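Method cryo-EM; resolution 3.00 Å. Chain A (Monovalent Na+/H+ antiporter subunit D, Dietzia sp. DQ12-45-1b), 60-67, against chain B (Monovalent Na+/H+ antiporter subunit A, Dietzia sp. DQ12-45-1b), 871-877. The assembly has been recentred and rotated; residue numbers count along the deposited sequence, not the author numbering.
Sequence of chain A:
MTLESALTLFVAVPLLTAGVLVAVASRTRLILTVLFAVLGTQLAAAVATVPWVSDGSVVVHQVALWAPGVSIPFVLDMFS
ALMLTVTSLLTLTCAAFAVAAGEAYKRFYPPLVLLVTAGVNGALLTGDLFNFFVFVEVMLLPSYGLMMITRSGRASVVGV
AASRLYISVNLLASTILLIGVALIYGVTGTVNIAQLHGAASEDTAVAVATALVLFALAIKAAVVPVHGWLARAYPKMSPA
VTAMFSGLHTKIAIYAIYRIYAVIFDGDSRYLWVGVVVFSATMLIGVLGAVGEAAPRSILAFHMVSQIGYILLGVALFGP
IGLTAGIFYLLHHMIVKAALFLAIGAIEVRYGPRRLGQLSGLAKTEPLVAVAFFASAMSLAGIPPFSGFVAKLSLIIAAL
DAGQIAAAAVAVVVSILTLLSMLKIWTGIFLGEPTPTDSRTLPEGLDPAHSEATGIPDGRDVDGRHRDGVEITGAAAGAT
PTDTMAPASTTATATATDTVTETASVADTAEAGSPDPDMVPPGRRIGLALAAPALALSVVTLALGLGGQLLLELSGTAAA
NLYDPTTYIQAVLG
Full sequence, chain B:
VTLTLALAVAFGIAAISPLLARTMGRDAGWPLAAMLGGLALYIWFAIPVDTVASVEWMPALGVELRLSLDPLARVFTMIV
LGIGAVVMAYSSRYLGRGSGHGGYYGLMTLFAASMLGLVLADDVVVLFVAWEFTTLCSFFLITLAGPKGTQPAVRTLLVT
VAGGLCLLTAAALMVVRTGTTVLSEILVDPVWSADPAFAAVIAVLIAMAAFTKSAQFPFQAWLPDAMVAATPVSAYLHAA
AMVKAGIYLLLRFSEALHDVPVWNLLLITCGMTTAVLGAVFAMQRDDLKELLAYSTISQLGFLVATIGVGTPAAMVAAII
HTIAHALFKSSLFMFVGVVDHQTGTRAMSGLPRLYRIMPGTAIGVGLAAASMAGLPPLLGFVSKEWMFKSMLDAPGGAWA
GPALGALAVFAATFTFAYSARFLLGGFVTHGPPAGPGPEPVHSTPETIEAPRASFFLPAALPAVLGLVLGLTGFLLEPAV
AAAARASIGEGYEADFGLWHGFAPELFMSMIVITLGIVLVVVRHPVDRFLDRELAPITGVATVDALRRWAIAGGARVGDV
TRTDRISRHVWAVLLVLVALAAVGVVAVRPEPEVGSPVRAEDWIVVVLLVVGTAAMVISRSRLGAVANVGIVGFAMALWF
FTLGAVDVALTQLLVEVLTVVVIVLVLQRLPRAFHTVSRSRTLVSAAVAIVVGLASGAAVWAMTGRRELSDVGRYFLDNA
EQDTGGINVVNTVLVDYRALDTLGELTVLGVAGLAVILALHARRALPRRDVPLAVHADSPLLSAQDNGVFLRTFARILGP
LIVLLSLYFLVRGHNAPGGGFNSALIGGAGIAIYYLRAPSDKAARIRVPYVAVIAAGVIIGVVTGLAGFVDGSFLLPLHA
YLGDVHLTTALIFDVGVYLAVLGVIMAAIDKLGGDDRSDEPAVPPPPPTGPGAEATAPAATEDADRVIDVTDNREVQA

Chain A 60-67: VHQVALWA
Chain B 871-877: DGSFLLP

Chain A arrives in a strand, with His A61 (phi/psi -119/116) and Gln A62 (-77/103) extended, and then turns. Val A63 (-56/130) leads into Ala A64 (73/2) and Leu A65 (61/47), both with positive phi. The backbone hydrogen bond from Leu A65 N to Gln A62 O, 2.7 Å, closes this turn. Trp A66 (-95/-176) and Ala A67 (-64/146) are extended again.

Chain B has no regular helix or strand. Gly B872 lies at 125/-118, where a CB would jam against the preceding carbonyl O. Ser B873 (-151/-165) and Phe B874 (-69/141) are extended, Leu B875 (59/51) has positive phi, and Leu B876 (-122/129) is extended. The CA atoms of Ala A64 and Leu B876 lie 4.8 Å apart; those of Leu A65 and Gly B872, 6.7 Å. The contact buries 356 Å², both sides summed.

Ser B873 points toward chain A, with chi1 at 100°, between wells. Its OG accepts a hydrogen bond from Ala A64 N at 3.3 Å, with an N-H...O angle of 148°. The turn thus presents a backbone NH to a side-chain oxygen. His A61 (chi1 t, chi2 -127°) also points toward chain B. Its NE2 is 3.2 Å from Ser B873 CB, which lies at the ring edge, near the ring plane.

Further contacts lie along the same two stretches. Val A63 (chi1 t) places CG1 3.8 Å from Phe B874 O. Ala A64 CB is 3.7 Å from Leu B875 O. Leu B876 (t, p) brings CD1 to 3.2 Å from Ala A64 O, a tight approach, and to 3.9 Å from Ala A64 CB. The same CD1 lies 4.2 Å from Trp A66 CZ2, oblique to the indole (chi1 m, chi2 120°). Leu A65 (m, t) points toward chain B and sets CD1 3.7 Å from Gly B872 CA.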

# COMPACT_ATOMS: atom_id res chain seq x y z
N VAL A 60 7.57 -10.14 26.84
CA VAL A 60 6.12 -10.16 26.71
C VAL A 60 5.52 -9.45 27.91
O VAL A 60 5.83 -9.80 29.06
CB VAL A 60 5.58 -11.60 26.61
CG1 VAL A 60 4.08 -11.62 26.83
CG2 VAL A 60 5.93 -12.20 25.27
N HIS A 61 4.66 -8.47 27.65
CA HIS A 61 3.97 -7.73 28.69
C HIS A 61 2.47 -7.92 28.54
O HIS A 61 1.90 -7.52 27.52
CB HIS A 61 4.33 -6.24 28.62
CG HIS A 61 3.58 -5.40 29.61
ND1 HIS A 61 2.87 -4.28 29.25
CD2 HIS A 61 3.43 -5.53 30.95
CE1 HIS A 61 2.31 -3.75 30.32
NE2 HIS A 61 2.64 -4.49 31.37
N GLN A 62 1.85 -8.54 29.53
CA GLN A 62 0.40 -8.73 29.52
C GLN A 62 -0.24 -7.41 29.90
O GLN A 62 -0.25 -7.02 31.07
CB GLN A 62 -0.01 -9.85 30.47
CG GLN A 62 0.83 -11.10 30.33
CD GLN A 62 0.52 -11.86 29.06
OE1 GLN A 62 -0.52 -11.66 28.43
NE2 GLN A 62 1.43 -12.75 28.67
N VAL A 63 -0.77 -6.70 28.90
CA VAL A 63 -1.39 -5.40 29.14
C VAL A 63 -2.48 -5.54 30.18
O VAL A 63 -3.33 -6.43 30.10
CB VAL A 63 -1.93 -4.81 27.83
CG1 VAL A 63 -2.76 -3.58 28.10
CG2 VAL A 63 -0.79 -4.49 26.89
N ALA A 64 -2.45 -4.67 31.19
CA ALA A 64 -3.32 -4.64 32.36
C ALA A 64 -3.02 -5.77 33.34
O ALA A 64 -3.72 -5.88 34.36
CB ALA A 64 -4.81 -4.68 31.99
N LEU A 65 -2.02 -6.60 33.07
CA LEU A 65 -1.54 -7.61 34.02
C LEU A 65 -2.63 -8.62 34.39
O LEU A 65 -2.84 -8.94 35.56
CB LEU A 65 -0.97 -6.95 35.28
CG LEU A 65 0.38 -6.25 35.10
CD1 LEU A 65 0.84 -5.65 36.42
CD2 LEU A 65 1.41 -7.23 34.57
N TRP A 66 -3.32 -9.12 33.37
CA TRP A 66 -4.28 -10.19 33.57
C TRP A 66 -3.61 -11.53 33.29
O TRP A 66 -2.41 -11.61 33.03
CB TRP A 66 -5.51 -9.99 32.69
CG TRP A 66 -6.29 -8.76 33.02
CD1 TRP A 66 -6.55 -7.71 32.20
CD2 TRP A 66 -6.92 -8.45 34.27
NE1 TRP A 66 -7.30 -6.76 32.85
CE2 TRP A 66 -7.53 -7.19 34.13
CE3 TRP A 66 -7.01 -9.11 35.50
CZ2 TRP A 66 -8.23 -6.58 35.17
CZ3 TRP A 66 -7.71 -8.50 36.53
CH2 TRP A 66 -8.31 -7.25 36.35
N ALA A 67 -4.39 -12.60 33.37
CA ALA A 67 -3.85 -13.93 33.12
C ALA A 67 -3.36 -14.04 31.68
O ALA A 67 -3.93 -13.43 30.78
CB ALA A 67 -4.90 -15.00 33.41
N ASP B 871 -0.30 1.54 39.96
CA ASP B 871 -0.33 0.18 40.51
C ASP B 871 -0.68 -0.76 39.35
O ASP B 871 -1.86 -0.99 39.06
CB ASP B 871 -1.33 0.07 41.65
CG ASP B 871 -0.89 -0.93 42.71
OD1 ASP B 871 -1.11 -2.15 42.50
OD2 ASP B 871 -0.33 -0.51 43.74
N GLY B 872 0.35 -1.30 38.71
CA GLY B 872 0.15 -2.22 37.61
C GLY B 872 0.85 -1.80 36.33
O GLY B 872 2.08 -1.69 36.30
N SER B 873 0.08 -1.55 35.28
CA SER B 873 0.65 -1.20 33.98
C SER B 873 -0.34 -0.31 33.23
O SER B 873 -1.28 0.23 33.82
CB SER B 873 0.98 -2.47 33.19
OG SER B 873 -0.03 -2.74 32.23
N PHE B 874 -0.11 -0.16 31.93
CA PHE B 874 -0.91 0.74 31.12
C PHE B 874 -2.34 0.22 30.97
O PHE B 874 -2.56 -0.98 30.81
CB PHE B 874 -0.27 0.92 29.75
CG PHE B 874 -0.97 1.91 28.86
CD1 PHE B 874 -1.13 3.22 29.26
CD2 PHE B 874 -1.45 1.53 27.62
CE1 PHE B 874 -1.77 4.13 28.44
CE2 PHE B 874 -2.08 2.44 26.80
CZ PHE B 874 -2.25 3.74 27.21
N LEU B 875 -3.30 1.14 31.02
CA LEU B 875 -4.72 0.84 30.82
C LEU B 875 -5.21 -0.19 31.85
O LEU B 875 -5.82 -1.20 31.50
CB LEU B 875 -4.99 0.36 29.39
CG LEU B 875 -5.24 1.47 28.38
CD1 LEU B 875 -5.24 0.92 26.97
CD2 LEU B 875 -6.56 2.17 28.66
N LEU B 876 -4.94 0.09 33.12
CA LEU B 876 -5.43 -0.72 34.22
C LEU B 876 -6.25 0.15 35.16
O LEU B 876 -5.79 1.23 35.56
CB LEU B 876 -4.27 -1.36 34.98
CG LEU B 876 -4.66 -2.27 36.14
CD1 LEU B 876 -5.40 -3.50 35.64
CD2 LEU B 876 -3.44 -2.68 36.92
N PRO B 877 -7.47 -0.26 35.52
CA PRO B 877 -8.28 0.56 36.43
C PRO B 877 -7.63 0.69 37.80
O PRO B 877 -6.90 -0.18 38.25
CB PRO B 877 -9.60 -0.21 36.51
CG PRO B 877 -9.25 -1.60 36.11
CD PRO B 877 -8.20 -1.44 35.06